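Local coordinates for uncharacterized protein TP-0789 domain-containing protein (Desulfovibrio piger ATCC 29098, PDB 4Z48) that is of unknown function but belongs to the LolA-like family and may, like its lipoprotein-sorting relatives, bind a lipid or other hydrophobic ligand, at residues I36-K41 / P215-F220; D60-I65 / W81-L86; R165-V170 / D181-K186; E199-I204 / S226-D231. All coordinates share one frame; numbering follows the deposited sequence. Where two conformers were deposited one is given.

Contact 1 of 4, residues I36-K41 / P215-F220; sequences INRGGK and PREGSF
Phe220 lays one face of its ring against Asn37: CB of Asn37 lies 3.7 Å from the centroid of the Phe220 ring, 21° off its normal, a CH-pi contact. The overlap extends to the carboxamide, which runs alongside with its plane 12° from that of the ring. Asn37 CG is anti to its backbone N (chi1 -167°), and Phe220 CG takes the crowded position between N and carbonyl carbon. The backbones of strands 27-38 and 219-230 form an antiparallel hydrogen-bonded pair: Asn37 N reaches Phe220 O at 2.8 Å, nearly along the C=O axis, and Phe220 N returns to Asn37 O at 3.1 Å. The Arg38 side chain lies on the other face of the sheet, with Ser219 CB over one face of its guanidinium and NH1 3.0 Å from Glu217 O. Ser219 OG is hydrogen-bonded to Asp118. Just beyond, a type I' turn from Arg38 to Lys41 links strand 27-38 to strand 41-54, while Gly218 and Ser219 form a G1 bulge opposite Arg214. Arg211 adds a cation-pi contact to Phe220, so the same electron-rich ring probably favours both the weakly polarised CB-H of Asn37 and a cation.

Contact 2 of 4, residues D60-I65 / W81-L86; sequences DEYSLI and WSYRGL
This is an antiparallel strand pairing with an aromatic stack on one face and the Glu61-Arg84 salt bridge on the side of Glu61 and Ser82, in the hairpin of strands 60-69 and 77-82. The register rests on Glu61 opposite Ser82, joined by Glu61 N to Ser82 O at 2.8 Å and Ser82 N to Glu61 O at 3.0 Å; the second donor stands 26° above the carbonyl plane. One step along, Tyr62 and Trp81 form a non-hydrogen-bonded pair. Both have CG anti to the carbonyl carbon, and the Tyr62 ring lies face to face on the five-membered ring of Trp81, centroids 3.9 Å apart and planes at 16°. Trp81 CB also comes over the Tyr62 ring, so methylene and indole share one face. Phe54 stacks with Tyr62 as well, Trp93 meets Trp81 edge-to-face, and Trp81 NE1 is hydrogen-bonded to Phe239 O. Where strand 77-82 ends, Asp60 takes over from the backbone: its OD1 accepts from Arg84 N at 2.7 Å, nearly straight (170°) but from above the carboxylate plane, while OD2 lies at the edge of the Tyr83 ring, 3.7 Å from Tyr83 CD1. Glu61, extended beyond CG, makes a salt bridge from OE2 to Arg84 NH2 at 3.3 Å, the planes steeply crossed. Arg84 bends at chi2 and chi3 to meet it. Cross-strand aromatic stacking at a non-hydrogen-bonded site, next to a backbone-paired one, is a recurrent feature of antiparallel beta hairpins, here within the strongly curved, all-antiparallel strand array of a LolA-like fold.

Contact 3 of 4, residues R165-V170 / D181-K186; sequences RQVQWV and DYYDKK
Gln166 and Tyr182 both hold CG anti to the carbonyl carbon, and with the glutamine chain extended beyond CG its amide is carried flat across the tyrosine ring. The planes lie 6° apart, and Gln166 NE2 stands over the ring centre, 3.6 Å from Tyr182 CZ. At the far end of the amide, Gln166 OE1 accepts from Arg153 NE, which helps fix the rotation of the group. On the opposite sheet face Arg165 uses a less regular path, with chi1 near 100° and a bend at chi3, to fold its guanidinium onto Tyr183. Their planes meet at 16°, and CZ of Arg165 lies 3.8 Å from the centroid of the Tyr183 ring, a stacked cation-pi contact in which NH2 occupies the centre. A water accepts from Arg165 NH2 at 2.8 Å and also bonds Tyr183 OH, closing a bridge between the two tips. Val167 CG2 adds an apolar touch to the same ring at Tyr183 CE1.

The backbone supplies the frame in this hairpin of strands 163-171 and 177-184, where the axes of the paired segments 165-170 and 181-184 come within 4.9 Å. Val167 and Asp181 are a hydrogen-bonded pair, Val167 N to Asp181 O at 2.9 Å and Asp181 N to Val167 O at 2.8 Å. A second water donates to Gln168 OE1, which also accepts from Arg177 NH2, and bonds Tyr182 OH. Each tyrosine thus offers its pi face to a nitrogen-bearing plane, and the positive charge of Arg165 is probably stabilised by the Tyr183 ring as well as by water.

Contact 4 of 4, residues E199-I204 / S226-D231; sequences EKIDGI and SNLRYD
Atom by atom, Tyr230 can be followed outward from CB, which lies 3.9 Å from Asp202 OD2. CG, held anti to the carbonyl carbon (chi1 -71°), comes next under the terminal methyl of Ile204: CD1 of that residue lies over the ring centre, 3.8 Å from the Tyr230 centroid and 12° off its normal, a CH-pi contact. CD2 and CE2 turn their edge to the backbone, with Ile201 O near the ring plane and 3.4 Å from Tyr230 CD2. CE2 also meets Ile204 CB at 3.7 Å. CZ and OH pass Ile204 CG2, and OH is hydrogen-bonded to Thr206 OG1. The face opposite Ile204 carries Leu228 CD2, offset toward the rim, so the ring is clasped between two aliphatic groups.

The aliphatic and carbonyl partners come from a type I' turn, Ile201 to Ile204, closed in both directions by bonds between the backbones of those two residues. This turn links strands 189-201 and 204-214 as a tight beta hairpin, and it bends over the end of strand 219-230, the strand on the other side of 204-214.

Asp202, at the first corner of the turn, points its carboxylate at that strand. OD2 accepts from Tyr230 N at 2.9 Å, almost straight (164°) and nearly along the C-O axis, while a water lies within hydrogen-bonding range of OD1 and Leu228 O, though it has more acceptors nearby than protons to give. Ile201 CG2, anti to its own backbone N, presses on Leu228 O at 3.3 Å and also reaches Leu228 CD2.

From the N terminus, strand 27-38 supplies the first half of contact 1, which closes only at 215-220 and so forms the longest loop, spanning 173 residues. Contacts 2 and 3 are nested inside it and follow in series, each closing a beta hairpin, 60-69 with 77-82 and then 163-171 with 177-184. Contact 4 opens at 199-204, before contact 1 has closed, and ends at 226-231, after it, so these two cross; both use strand 219-230, with centres about 30 Å apart. Contact 1 joins the first strand to the last, whereas contact 4 ties a hairpin turn to that last strand. Contacts 3 and 4 lie on opposite sides of the chain's centre.

Contact 1 of 4, residues I36-K41 / P215-F220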
# COMPACT_ATOMS: atom_id res chain seq x y z
N ILE A 36 14.87 -6.80 2.78
CA ILE A 36 15.32 -5.45 3.11
C ILE A 36 16.84 -5.39 3.08
O ILE A 36 17.50 -6.10 3.87
CB ILE A 36 14.77 -5.05 4.52
CG1 ILE A 36 13.25 -5.35 4.65
CG2 ILE A 36 15.06 -3.57 4.78
CD1 ILE A 36 12.73 -5.48 6.07
N ASN A 37 17.40 -4.51 2.22
CA ASN A 37 18.85 -4.39 2.09
C ASN A 37 19.35 -3.05 2.61
O ASN A 37 18.97 -2.01 2.09
CB ASN A 37 19.29 -4.60 0.64
CG ASN A 37 20.78 -4.81 0.44
OD1 ASN A 37 21.62 -3.95 0.76
ND2 ASN A 37 21.12 -5.92 -0.19
N ARG A 38 20.25 -3.09 3.57
CA ARG A 38 20.82 -1.88 4.16
C ARG A 38 22.33 -2.07 4.35
O ARG A 38 22.73 -2.77 5.28
CB ARG A 38 20.10 -1.57 5.50
CG ARG A 38 20.58 -0.30 6.20
CD ARG A 38 19.93 -0.12 7.58
NE ARG A 38 18.50 0.19 7.51
CZ ARG A 38 17.99 1.32 7.03
NH1 ARG A 38 18.79 2.27 6.56
NH2 ARG A 38 16.68 1.51 7.00
N GLY A 39 23.13 -1.49 3.46
CA GLY A 39 24.59 -1.59 3.50
C GLY A 39 25.15 -2.99 3.34
O GLY A 39 26.16 -3.33 3.95
N GLY A 40 24.47 -3.82 2.53
CA GLY A 40 24.86 -5.22 2.33
C GLY A 40 24.23 -6.17 3.33
O GLY A 40 24.19 -7.38 3.10
N LYS A 41 23.74 -5.63 4.46
CA LYS A 41 23.04 -6.38 5.50
C LYS A 41 21.62 -6.59 5.00
O LYS A 41 21.02 -5.67 4.43
CB LYS A 41 23.05 -5.65 6.87
CG LYS A 41 24.41 -5.56 7.56
CD LYS A 41 24.26 -4.96 8.97
CE LYS A 41 25.57 -4.58 9.64
NZ LYS A 41 26.21 -5.74 10.33
N PRO A 215 16.31 6.64 -0.73
CA PRO A 215 17.66 7.12 -1.07
C PRO A 215 18.39 7.78 0.12
O PRO A 215 19.61 7.66 0.23
CB PRO A 215 17.42 8.13 -2.20
CG PRO A 215 15.95 8.53 -2.09
CD PRO A 215 15.27 7.28 -1.59
N ARG A 216 17.65 8.43 1.04
CA ARG A 216 18.25 9.11 2.20
C ARG A 216 18.68 8.12 3.29
O ARG A 216 19.52 8.47 4.12
CB ARG A 216 17.27 10.17 2.76
CG ARG A 216 16.89 11.24 1.70
CD ARG A 216 15.84 12.27 2.13
NE ARG A 216 16.01 12.78 3.50
CZ ARG A 216 16.84 13.76 3.85
NH1 ARG A 216 17.59 14.37 2.94
NH2 ARG A 216 16.92 14.14 5.12
N GLU A 217 18.14 6.87 3.29
CA GLU A 217 18.49 5.86 4.29
C GLU A 217 19.53 4.86 3.79
O GLU A 217 20.05 4.09 4.59
CB GLU A 217 17.24 5.09 4.76
CG GLU A 217 16.16 5.98 5.36
CD GLU A 217 16.59 6.84 6.53
OE1 GLU A 217 17.18 6.29 7.49
OE2 GLU A 217 16.33 8.06 6.49
N GLY A 218 19.81 4.87 2.48
CA GLY A 218 20.75 3.94 1.87
C GLY A 218 20.20 2.52 1.90
O GLY A 218 20.95 1.56 2.12
N SER A 219 18.88 2.38 1.75
CA SER A 219 18.26 1.06 1.83
C SER A 219 17.23 0.86 0.73
O SER A 219 16.63 1.83 0.24
CB SER A 219 17.60 0.86 3.18
OG SER A 219 16.75 1.93 3.54
N PHE A 220 16.97 -0.42 0.40
CA PHE A 220 15.90 -0.76 -0.53
C PHE A 220 15.22 -2.06 -0.08
O PHE A 220 15.87 -2.94 0.49
CB PHE A 220 16.39 -0.85 -1.98
CG PHE A 220 17.40 -1.94 -2.25
CD1 PHE A 220 18.76 -1.73 -2.05
CD2 PHE A 220 16.99 -3.18 -2.75
CE1 PHE A 220 19.69 -2.73 -2.32
CE2 PHE A 220 17.92 -4.19 -3.02
CZ PHE A 220 19.27 -3.96 -2.81

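Contact 2 of 4, residues D60-I65 / W81-L86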
# COMPACT_ATOMS: atom_id res chain seq x y z
N ASP A 60 -15.10 0.32 2.44
CA ASP A 60 -14.06 0.19 3.48
C ASP A 60 -13.31 -1.11 3.25
O ASP A 60 -13.90 -2.07 2.73
CB ASP A 60 -14.64 0.26 4.89
CG ASP A 60 -15.38 1.55 5.18
OD1 ASP A 60 -15.11 2.56 4.49
OD2 ASP A 60 -16.20 1.55 6.10
N GLU A 61 -12.01 -1.13 3.57
CA GLU A 61 -11.18 -2.32 3.35
C GLU A 61 -10.52 -2.75 4.66
O GLU A 61 -9.82 -1.94 5.28
CB GLU A 61 -10.09 -2.05 2.28
CG GLU A 61 -10.64 -1.61 0.92
CD GLU A 61 -9.65 -1.27 -0.18
OE1 GLU A 61 -8.45 -1.63 -0.06
OE2 GLU A 61 -10.08 -0.67 -1.19
N TYR A 62 -10.77 -4.00 5.11
CA TYR A 62 -10.10 -4.51 6.32
C TYR A 62 -9.02 -5.47 5.88
O TYR A 62 -9.24 -6.27 4.97
CB TYR A 62 -11.05 -5.17 7.35
CG TYR A 62 -12.00 -4.22 8.07
CD1 TYR A 62 -12.12 -2.89 7.68
CD2 TYR A 62 -12.84 -4.68 9.08
CE1 TYR A 62 -13.03 -2.03 8.29
CE2 TYR A 62 -13.77 -3.83 9.69
CZ TYR A 62 -13.86 -2.51 9.30
OH TYR A 62 -14.73 -1.63 9.91
N SER A 63 -7.85 -5.40 6.55
CA SER A 63 -6.71 -6.27 6.25
C SER A 63 -6.11 -6.89 7.51
O SER A 63 -6.09 -6.23 8.55
CB SER A 63 -5.61 -5.50 5.51
OG SER A 63 -5.97 -5.16 4.18
N LEU A 64 -5.63 -8.14 7.41
CA LEU A 64 -4.89 -8.85 8.45
C LEU A 64 -3.59 -9.35 7.82
O LEU A 64 -3.62 -10.11 6.84
CB LEU A 64 -5.69 -10.01 9.12
CG LEU A 64 -4.99 -10.75 10.27
CD1 LEU A 64 -5.04 -9.92 11.59
CD2 LEU A 64 -5.58 -12.15 10.48
N ILE A 65 -2.44 -8.90 8.38
CA ILE A 65 -1.11 -9.30 7.91
C ILE A 65 -0.52 -10.19 8.99
O ILE A 65 -0.38 -9.74 10.12
CB ILE A 65 -0.20 -8.09 7.55
CG1 ILE A 65 -0.87 -7.22 6.45
CG2 ILE A 65 1.20 -8.59 7.11
CD1 ILE A 65 -0.22 -5.91 6.29
N TRP A 81 -8.08 -1.40 9.68
CA TRP A 81 -9.45 -1.01 9.36
C TRP A 81 -9.35 0.31 8.61
O TRP A 81 -9.14 1.37 9.23
CB TRP A 81 -10.32 -0.90 10.61
CG TRP A 81 -10.60 -2.18 11.34
CD1 TRP A 81 -10.20 -3.44 10.99
CD2 TRP A 81 -11.31 -2.30 12.58
NE1 TRP A 81 -10.64 -4.35 11.93
CE2 TRP A 81 -11.33 -3.68 12.91
CE3 TRP A 81 -11.98 -1.39 13.42
CZ2 TRP A 81 -11.96 -4.16 14.05
CZ3 TRP A 81 -12.60 -1.86 14.56
CH2 TRP A 81 -12.59 -3.24 14.87
N SER A 82 -9.36 0.23 7.29
CA SER A 82 -9.17 1.34 6.37
C SER A 82 -10.53 1.79 5.86
O SER A 82 -11.30 0.98 5.34
CB SER A 82 -8.21 0.95 5.25
OG SER A 82 -7.77 2.05 4.47
N TYR A 83 -10.88 3.07 6.10
CA TYR A 83 -12.20 3.62 5.78
C TYR A 83 -12.22 4.56 4.58
O TYR A 83 -11.33 5.39 4.40
CB TYR A 83 -12.75 4.40 6.99
CG TYR A 83 -12.72 3.64 8.29
CD1 TYR A 83 -13.60 2.58 8.53
CD2 TYR A 83 -11.78 3.94 9.27
CE1 TYR A 83 -13.55 1.85 9.70
CE2 TYR A 83 -11.70 3.19 10.45
CZ TYR A 83 -12.60 2.16 10.67
OH TYR A 83 -12.56 1.48 11.85
N ARG A 84 -13.25 4.42 3.76
CA ARG A 84 -13.45 5.31 2.62
C ARG A 84 -13.92 6.65 3.16
O ARG A 84 -14.87 6.69 3.96
CB ARG A 84 -14.47 4.71 1.62
CG ARG A 84 -14.37 5.31 0.20
CD ARG A 84 -13.07 4.97 -0.51
NE ARG A 84 -13.01 3.57 -0.95
CZ ARG A 84 -12.09 3.09 -1.79
NH1 ARG A 84 -11.15 3.89 -2.29
NH2 ARG A 84 -12.10 1.81 -2.13
N GLY A 85 -13.21 7.71 2.80
CA GLY A 85 -13.55 9.06 3.22
C GLY A 85 -12.65 9.60 4.31
O GLY A 85 -11.87 8.86 4.91
N LEU A 86 -12.77 10.91 4.60
CA LEU A 86 -11.87 11.48 5.61
C LEU A 86 -12.47 11.61 7.02
O LEU A 86 -11.75 12.05 7.90
CB LEU A 86 -11.38 12.88 5.13
CG LEU A 86 -10.27 12.89 4.09
CD1 LEU A 86 -10.26 14.19 3.31
CD2 LEU A 86 -8.89 12.62 4.74

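Contact 3 of 4, residues R165-V170 / D181-K186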
# COMPACT_ATOMS: atom_id res chain seq x y z
N ARG A 165 3.69 15.29 -1.65
CA ARG A 165 3.20 15.02 -3.00
C ARG A 165 3.82 13.73 -3.53
O ARG A 165 4.89 13.31 -3.10
CB ARG A 165 3.48 16.22 -3.93
CG ARG A 165 4.68 16.13 -4.87
CD ARG A 165 5.02 17.46 -5.48
NE ARG A 165 6.47 17.60 -5.57
CZ ARG A 165 7.18 17.29 -6.65
NH1 ARG A 165 6.56 16.87 -7.75
NH2 ARG A 165 8.50 17.41 -6.64
N GLN A 166 3.08 13.09 -4.43
CA GLN A 166 3.46 11.85 -5.07
C GLN A 166 3.27 11.95 -6.57
O GLN A 166 2.19 12.34 -7.03
CB GLN A 166 2.65 10.67 -4.52
CG GLN A 166 2.86 10.46 -3.00
CD GLN A 166 1.92 9.44 -2.44
OE1 GLN A 166 1.02 8.94 -3.13
NE2 GLN A 166 2.14 9.06 -1.20
N VAL A 167 4.32 11.61 -7.32
CA VAL A 167 4.29 11.58 -8.79
C VAL A 167 4.15 10.12 -9.16
O VAL A 167 4.93 9.27 -8.70
CB VAL A 167 5.51 12.25 -9.47
CG1 VAL A 167 5.39 12.20 -11.00
CG2 VAL A 167 5.66 13.69 -9.00
N GLN A 168 3.10 9.81 -9.92
CA GLN A 168 2.84 8.42 -10.30
C GLN A 168 2.86 8.22 -11.82
O GLN A 168 2.24 8.99 -12.54
CB GLN A 168 1.46 7.99 -9.78
CG GLN A 168 1.19 8.39 -8.35
CD GLN A 168 -0.24 8.22 -7.97
OE1 GLN A 168 -0.55 7.45 -7.07
NE2 GLN A 168 -1.12 9.01 -8.59
N TRP A 169 3.58 7.19 -12.29
CA TRP A 169 3.57 6.78 -13.69
C TRP A 169 2.59 5.63 -13.76
O TRP A 169 2.87 4.57 -13.20
CB TRP A 169 4.99 6.38 -14.16
CG TRP A 169 5.86 7.57 -14.42
CD1 TRP A 169 6.10 8.15 -15.64
CD2 TRP A 169 6.54 8.36 -13.45
NE1 TRP A 169 6.94 9.24 -15.48
CE2 TRP A 169 7.21 9.40 -14.14
CE3 TRP A 169 6.67 8.29 -12.05
CZ2 TRP A 169 8.01 10.34 -13.49
CZ3 TRP A 169 7.46 9.23 -11.40
CH2 TRP A 169 8.13 10.24 -12.12
N VAL A 170 1.44 5.82 -14.44
CA VAL A 170 0.35 4.84 -14.49
C VAL A 170 0.23 4.21 -15.88
O VAL A 170 0.07 4.91 -16.86
CB VAL A 170 -0.99 5.52 -14.05
CG1 VAL A 170 -2.16 4.54 -14.09
CG2 VAL A 170 -0.86 6.17 -12.66
N ASP A 181 7.22 8.39 -7.30
CA ASP A 181 8.18 9.16 -6.52
C ASP A 181 7.43 9.84 -5.42
O ASP A 181 6.41 10.47 -5.69
CB ASP A 181 8.93 10.17 -7.38
CG ASP A 181 9.96 9.57 -8.32
OD1 ASP A 181 10.31 8.39 -8.15
OD2 ASP A 181 10.42 10.29 -9.24
N TYR A 182 7.91 9.70 -4.16
CA TYR A 182 7.29 10.29 -2.97
C TYR A 182 8.18 11.37 -2.42
O TYR A 182 9.40 11.19 -2.32
CB TYR A 182 7.03 9.23 -1.86
CG TYR A 182 5.92 8.22 -2.08
CD1 TYR A 182 5.29 8.08 -3.32
CD2 TYR A 182 5.57 7.32 -1.08
CE1 TYR A 182 4.30 7.12 -3.53
CE2 TYR A 182 4.57 6.37 -1.27
CZ TYR A 182 3.95 6.26 -2.50
OH TYR A 182 2.98 5.30 -2.66
N TYR A 183 7.56 12.51 -2.05
CA TYR A 183 8.24 13.69 -1.55
C TYR A 183 7.83 13.98 -0.11
O TYR A 183 6.66 13.82 0.24
CB TYR A 183 7.96 14.87 -2.48
CG TYR A 183 8.60 14.67 -3.84
CD1 TYR A 183 7.92 14.00 -4.86
CD2 TYR A 183 9.91 15.08 -4.08
CE1 TYR A 183 8.52 13.81 -6.11
CE2 TYR A 183 10.51 14.89 -5.32
CZ TYR A 183 9.83 14.22 -6.32
OH TYR A 183 10.46 14.01 -7.52
N ASP A 184 8.79 14.40 0.72
CA ASP A 184 8.56 14.69 2.13
C ASP A 184 8.06 16.15 2.29
O ASP A 184 7.93 16.87 1.29
CB ASP A 184 9.81 14.40 3.01
CG ASP A 184 11.06 15.27 2.83
OD1 ASP A 184 10.96 16.33 2.15
OD2 ASP A 184 12.13 14.90 3.37
N LYS A 185 7.82 16.58 3.55
CA LYS A 185 7.31 17.94 3.84
C LYS A 185 8.32 19.05 3.51
O LYS A 185 7.95 20.23 3.51
CB LYS A 185 6.86 18.08 5.31
CG LYS A 185 5.80 17.07 5.76
CD LYS A 185 4.47 17.27 5.10
CE LYS A 185 3.39 17.11 6.11
NZ LYS A 185 2.25 16.35 5.54
N LYS A 186 9.59 18.69 3.25
CA LYS A 186 10.65 19.63 2.88
C LYS A 186 10.93 19.54 1.37
O LYS A 186 11.98 20.00 0.91
CB LYS A 186 11.92 19.38 3.70
CG LYS A 186 11.80 19.88 5.15
CD LYS A 186 13.05 19.54 5.97
CE LYS A 186 12.84 19.66 7.46
NZ LYS A 186 12.78 21.08 7.91
O HOH W 1 9.99 16.76 -8.92
O HOH W 2 1.62 6.26 -5.39

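Contact 4 of 4, residues E199-I204 / S226-D231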
# COMPACT_ATOMS: atom_id res chain seq x y z
N GLU A 199 0.35 -8.89 -12.91
CA GLU A 199 -0.21 -10.17 -13.36
C GLU A 199 -1.71 -10.08 -13.33
O GLU A 199 -2.25 -9.46 -12.43
CB GLU A 199 0.26 -11.33 -12.46
CG GLU A 199 1.71 -11.75 -12.64
CD GLU A 199 2.09 -12.83 -11.66
OE1 GLU A 199 1.80 -14.01 -11.94
OE2 GLU A 199 2.62 -12.51 -10.57
N LYS A 200 -2.38 -10.73 -14.28
CA LYS A 200 -3.84 -10.70 -14.29
C LYS A 200 -4.27 -11.93 -13.48
O LYS A 200 -4.05 -13.07 -13.91
CB LYS A 200 -4.39 -10.69 -15.71
CG LYS A 200 -5.82 -10.24 -15.81
CD LYS A 200 -6.19 -10.26 -17.29
CE LYS A 200 -7.60 -9.84 -17.56
NZ LYS A 200 -7.84 -9.78 -19.03
N ILE A 201 -4.78 -11.69 -12.26
CA ILE A 201 -5.17 -12.79 -11.37
C ILE A 201 -6.66 -12.77 -11.19
O ILE A 201 -7.21 -11.77 -10.76
CB ILE A 201 -4.43 -12.72 -10.01
CG1 ILE A 201 -2.90 -12.90 -10.18
CG2 ILE A 201 -5.00 -13.74 -9.03
CD1 ILE A 201 -2.10 -11.99 -9.29
N ASP A 202 -7.33 -13.89 -11.53
CA ASP A 202 -8.81 -14.01 -11.48
C ASP A 202 -9.49 -12.81 -12.16
O ASP A 202 -10.47 -12.27 -11.64
CB ASP A 202 -9.31 -14.21 -10.03
CG ASP A 202 -8.65 -15.38 -9.30
OD1 ASP A 202 -8.41 -16.42 -9.93
OD2 ASP A 202 -8.35 -15.23 -8.09
N GLY A 203 -8.94 -12.41 -13.31
CA GLY A 203 -9.46 -11.31 -14.13
C GLY A 203 -9.12 -9.91 -13.67
O GLY A 203 -9.67 -8.95 -14.22
N ILE A 204 -8.22 -9.75 -12.66
CA ILE A 204 -7.86 -8.45 -12.09
C ILE A 204 -6.34 -8.23 -12.18
O ILE A 204 -5.56 -8.92 -11.51
CB ILE A 204 -8.32 -8.33 -10.59
CG1 ILE A 204 -9.85 -8.62 -10.40
CG2 ILE A 204 -7.93 -6.95 -9.98
CD1 ILE A 204 -10.35 -8.70 -8.87
N SER A 226 3.05 -14.04 -4.12
CA SER A 226 2.68 -15.25 -4.83
C SER A 226 1.48 -15.91 -4.17
O SER A 226 1.04 -15.46 -3.11
CB SER A 226 3.87 -16.20 -4.99
OG SER A 226 4.44 -16.63 -3.77
N ASN A 227 0.86 -16.88 -4.88
CA ASN A 227 -0.34 -17.62 -4.48
C ASN A 227 -1.50 -16.64 -4.17
O ASN A 227 -2.31 -16.89 -3.25
CB ASN A 227 -0.05 -18.56 -3.32
CG ASN A 227 0.97 -19.60 -3.71
OD1 ASN A 227 0.79 -20.34 -4.67
ND2 ASN A 227 2.09 -19.63 -3.04
N LEU A 228 -1.58 -15.54 -4.96
CA LEU A 228 -2.64 -14.55 -4.73
C LEU A 228 -3.95 -15.06 -5.35
O LEU A 228 -3.98 -15.61 -6.45
CB LEU A 228 -2.29 -13.14 -5.25
CG LEU A 228 -3.17 -11.97 -4.71
CD1 LEU A 228 -2.41 -10.68 -4.71
CD2 LEU A 228 -4.44 -11.77 -5.53
N ARG A 229 -5.02 -14.91 -4.58
CA ARG A 229 -6.37 -15.33 -4.99
C ARG A 229 -7.40 -14.27 -4.60
O ARG A 229 -7.23 -13.61 -3.59
CB ARG A 229 -6.73 -16.66 -4.31
CG ARG A 229 -6.02 -17.88 -4.87
CD ARG A 229 -6.95 -19.08 -4.91
NE ARG A 229 -7.34 -19.54 -3.58
CZ ARG A 229 -8.44 -20.23 -3.32
NH1 ARG A 229 -9.29 -20.54 -4.30
NH2 ARG A 229 -8.72 -20.61 -2.08
N TYR A 230 -8.46 -14.11 -5.40
CA TYR A 230 -9.56 -13.19 -5.07
C TYR A 230 -10.85 -13.94 -4.75
O TYR A 230 -11.05 -15.04 -5.27
CB TYR A 230 -9.83 -12.21 -6.20
CG TYR A 230 -8.75 -11.18 -6.38
CD1 TYR A 230 -8.57 -10.16 -5.46
CD2 TYR A 230 -7.92 -11.20 -7.51
CE1 TYR A 230 -7.59 -9.19 -5.64
CE2 TYR A 230 -6.93 -10.24 -7.69
CZ TYR A 230 -6.75 -9.25 -6.74
OH TYR A 230 -5.78 -8.30 -6.86
N ASP A 231 -11.75 -13.32 -3.97
CA ASP A 231 -13.08 -13.84 -3.63
C ASP A 231 -13.05 -15.33 -3.21
O ASP A 231 -13.75 -16.16 -3.78
CB ASP A 231 -14.05 -13.61 -4.79
CG ASP A 231 -14.25 -12.13 -5.08
OD1 ASP A 231 -13.82 -11.32 -4.27
OD2 ASP A 231 -14.85 -11.80 -6.12
O HOH W 3 -5.92 -17.40 -8.17